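Local coordinates for transposon Tn7 transposition protein TnsA (Escherichia coli, PDB 1F1Z) that cuts the 5' strands at the ends of transposon Tn7 as the restriction-endonuclease-like half of the transposase it forms with TnsB, at residues A[49-54]-A[74-79]. Sequence-based numbering, arbitrary orientation.
Sequences SHKTGR and SSVLDI
K51 and V76 make the one direct hydrogen bond of a largely polar contact, in which the turn between strands 45-48 and 55-58 packs against the start of edge strand 76-84 in the endonuclease fold. K51 NZ donates to V76 O over 3.0 Å, tilted 23° out of the carbonyl plane. The chain runs extended to CE and bends only at its last torsion (chi4 -56°), which turns the ammonium group onto the strand while CE passes across V76 CB. A lysine suits this place because its long aliphatic part packs against V76 and its end can serve two acceptors, the other being E73 O. A methionine here would probably leave the carbonyls of V76 and E73 without this donor and take away the direct bond between turn and strand.

T52 sets its CG2 methyl against the strand, 3.2 Å from D78 OD1, while its OG1 faces its own turn and accepts from R54 N, making an ST turn; OG1 also bonds to H56. S49 OG, which bonds to E71 as well, receives T52 N almost straight (174°), an ST motif that helps fix the turn. G53 has a positive phi, a backbone shape that residues with a side chain adopt less readily.

Water completes the joint. One molecule donates to L77 O at 2.7 Å and weakly to K51 O; another, in the plane of the R54 guanidinium at its edge, accepts from NH2, and its oxygen lies 2.7 Å from D78 OD1, to which it probably donates. Arginine's several N-H groups let R54 meet this water and also form a salt bridge with E81, farther along the strand; aspartate's two oxygens let D78 turn OD1 to the water while OD2 accepts from G26 N.

L77 and D78 both face D118 in a classic beta bulge against strand 112-119, while I79 packs on F115 of that strand, H56 of strand 55-58 and F67 and L70 of helix 61-72.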
loop_
_atom_site.group_PDB
_atom_site.type_symbol
_atom_site.label_atom_id
_atom_site.label_comp_id
_atom_site.label_asym_id
_atom_site.label_seq_id
_atom_site.Cartn_x
_atom_site.Cartn_y
_atom_site.Cartn_z
ATOM N N SER A 49 4.225 -5.777 4.128
ATOM C CA SER A 49 4.642 -4.649 4.945
ATOM C C SER A 49 5.460 -5.138 6.131
ATOM O O SER A 49 5.067 -6.079 6.826
ATOM C CB SER A 49 3.404 -3.894 5.453
ATOM O OG SER A 49 3.682 -3.046 6.560
ATOM N N HIS A 50 6.601 -4.499 6.357
ATOM C CA HIS A 50 7.446 -4.854 7.487
ATOM C C HIS A 50 6.794 -4.398 8.781
ATOM O O HIS A 50 6.820 -5.103 9.789
ATOM C CB HIS A 50 8.811 -4.189 7.374
ATOM C CG HIS A 50 9.661 -4.737 6.277
ATOM N ND1 HIS A 50 11.038 -4.695 6.312
ATOM C CD2 HIS A 50 9.332 -5.321 5.103
ATOM C CE1 HIS A 50 11.522 -5.226 5.204
ATOM N NE2 HIS A 50 10.507 -5.616 4.454
ATOM N N LYS A 51 6.192 -3.215 8.740
ATOM C CA LYS A 51 5.546 -2.652 9.907
ATOM C C LYS A 51 4.390 -3.517 10.409
ATOM O O LYS A 51 4.330 -3.851 11.588
ATOM C CB LYS A 51 5.030 -1.255 9.587
ATOM C CG LYS A 51 6.086 -0.264 9.149
ATOM C CD LYS A 51 5.421 1.024 8.684
ATOM C CE LYS A 51 6.434 2.071 8.291
ATOM N NZ LYS A 51 7.375 2.343 9.402
ATOM N N THR A 52 3.491 -3.906 9.510
ATOM C CA THR A 52 2.327 -4.693 9.905
ATOM C C THR A 52 2.538 -6.191 9.841
ATOM O O THR A 52 1.745 -6.956 10.387
ATOM C CB THR A 52 1.116 -4.366 9.027
ATOM O OG1 THR A 52 1.366 -4.830 7.695
ATOM C CG2 THR A 52 0.864 -2.857 8.993
ATOM N N GLY A 53 3.559 -6.611 9.109
ATOM C CA GLY A 53 3.822 -8.023 8.983
ATOM C C GLY A 53 2.787 -8.728 8.134
ATOM O O GLY A 53 2.704 -9.949 8.180
ATOM N N ARG A 54 2.000 -7.988 7.353
ATOM C CA ARG A 54 0.984 -8.619 6.500
ATOM C C ARG A 54 1.008 -8.073 5.075
ATOM O O ARG A 54 1.754 -7.145 4.771
ATOM C CB ARG A 54 -0.426 -8.453 7.097
ATOM C CG ARG A 54 -0.943 -7.013 7.189
ATOM C CD ARG A 54 -2.431 -6.938 7.568
ATOM N NE ARG A 54 -2.886 -5.555 7.691
ATOM C CZ ARG A 54 -3.259 -4.793 6.666
ATOM N NH1 ARG A 54 -3.247 -5.278 5.431
ATOM N NH2 ARG A 54 -3.587 -3.527 6.863
ATOM N N SER A 74 9.331 6.480 8.906
ATOM C CA SER A 74 9.751 5.944 10.195
ATOM C C SER A 74 8.650 6.150 11.229
ATOM O O SER A 74 8.408 5.286 12.070
ATOM C CB SER A 74 11.015 6.663 10.683
ATOM O OG SER A 74 11.722 7.274 9.613
ATOM N N SER A 75 7.997 7.306 11.159
ATOM C CA SER A 75 6.938 7.659 12.088
ATOM C C SER A 75 5.629 6.879 11.948
ATOM O O SER A 75 4.789 6.924 12.846
ATOM C CB SER A 75 6.673 9.160 11.998
ATOM O OG SER A 75 6.738 9.593 10.651
ATOM N N VAL A 76 5.446 6.176 10.837
ATOM C CA VAL A 76 4.217 5.424 10.631
ATOM C C VAL A 76 4.322 4.105 11.368
ATOM O O VAL A 76 5.338 3.434 11.260
ATOM C CB VAL A 76 3.962 5.169 9.136
ATOM C CG1 VAL A 76 2.781 4.237 8.942
ATOM C CG2 VAL A 76 3.687 6.482 8.431
ATOM N N LEU A 77 3.294 3.764 12.148
ATOM C CA LEU A 77 3.265 2.511 12.914
ATOM C C LEU A 77 2.332 1.470 12.331
ATOM O O LEU A 77 2.611 0.277 12.408
ATOM C CB LEU A 77 2.849 2.759 14.360
ATOM C CG LEU A 77 3.822 3.605 15.175
ATOM C CD1 LEU A 77 3.249 3.802 16.558
ATOM C CD2 LEU A 77 5.202 2.934 15.240
ATOM N N ASP A 78 1.192 1.914 11.816
ATOM C CA ASP A 78 0.227 0.998 11.223
ATOM C C ASP A 78 -0.431 1.641 10.012
ATOM O O ASP A 78 -0.530 2.866 9.919
ATOM C CB ASP A 78 -0.835 0.569 12.242
ATOM C CG ASP A 78 -1.584 -0.704 11.825
ATOM O OD1 ASP A 78 -1.353 -1.250 10.729
ATOM O OD2 ASP A 78 -2.418 -1.177 12.604
ATOM N N ILE A 79 -0.796 0.800 9.053
ATOM C CA ILE A 79 -1.438 1.226 7.831
ATOM C C ILE A 79 -2.624 0.292 7.635
ATOM O O ILE A 79 -2.456 -0.911 7.406
ATOM C CB ILE A 79 -0.478 1.114 6.627
ATOM C CG1 ILE A 79 0.752 1.994 6.844
ATOM C CG2 ILE A 79 -1.164 1.563 5.362
ATOM C CD1 ILE A 79 1.854 1.733 5.854
HETATM O O HOH W 1 5.056 -0.864 12.831
HETATM O O HOH W 2 -2.946 -3.050 9.557
#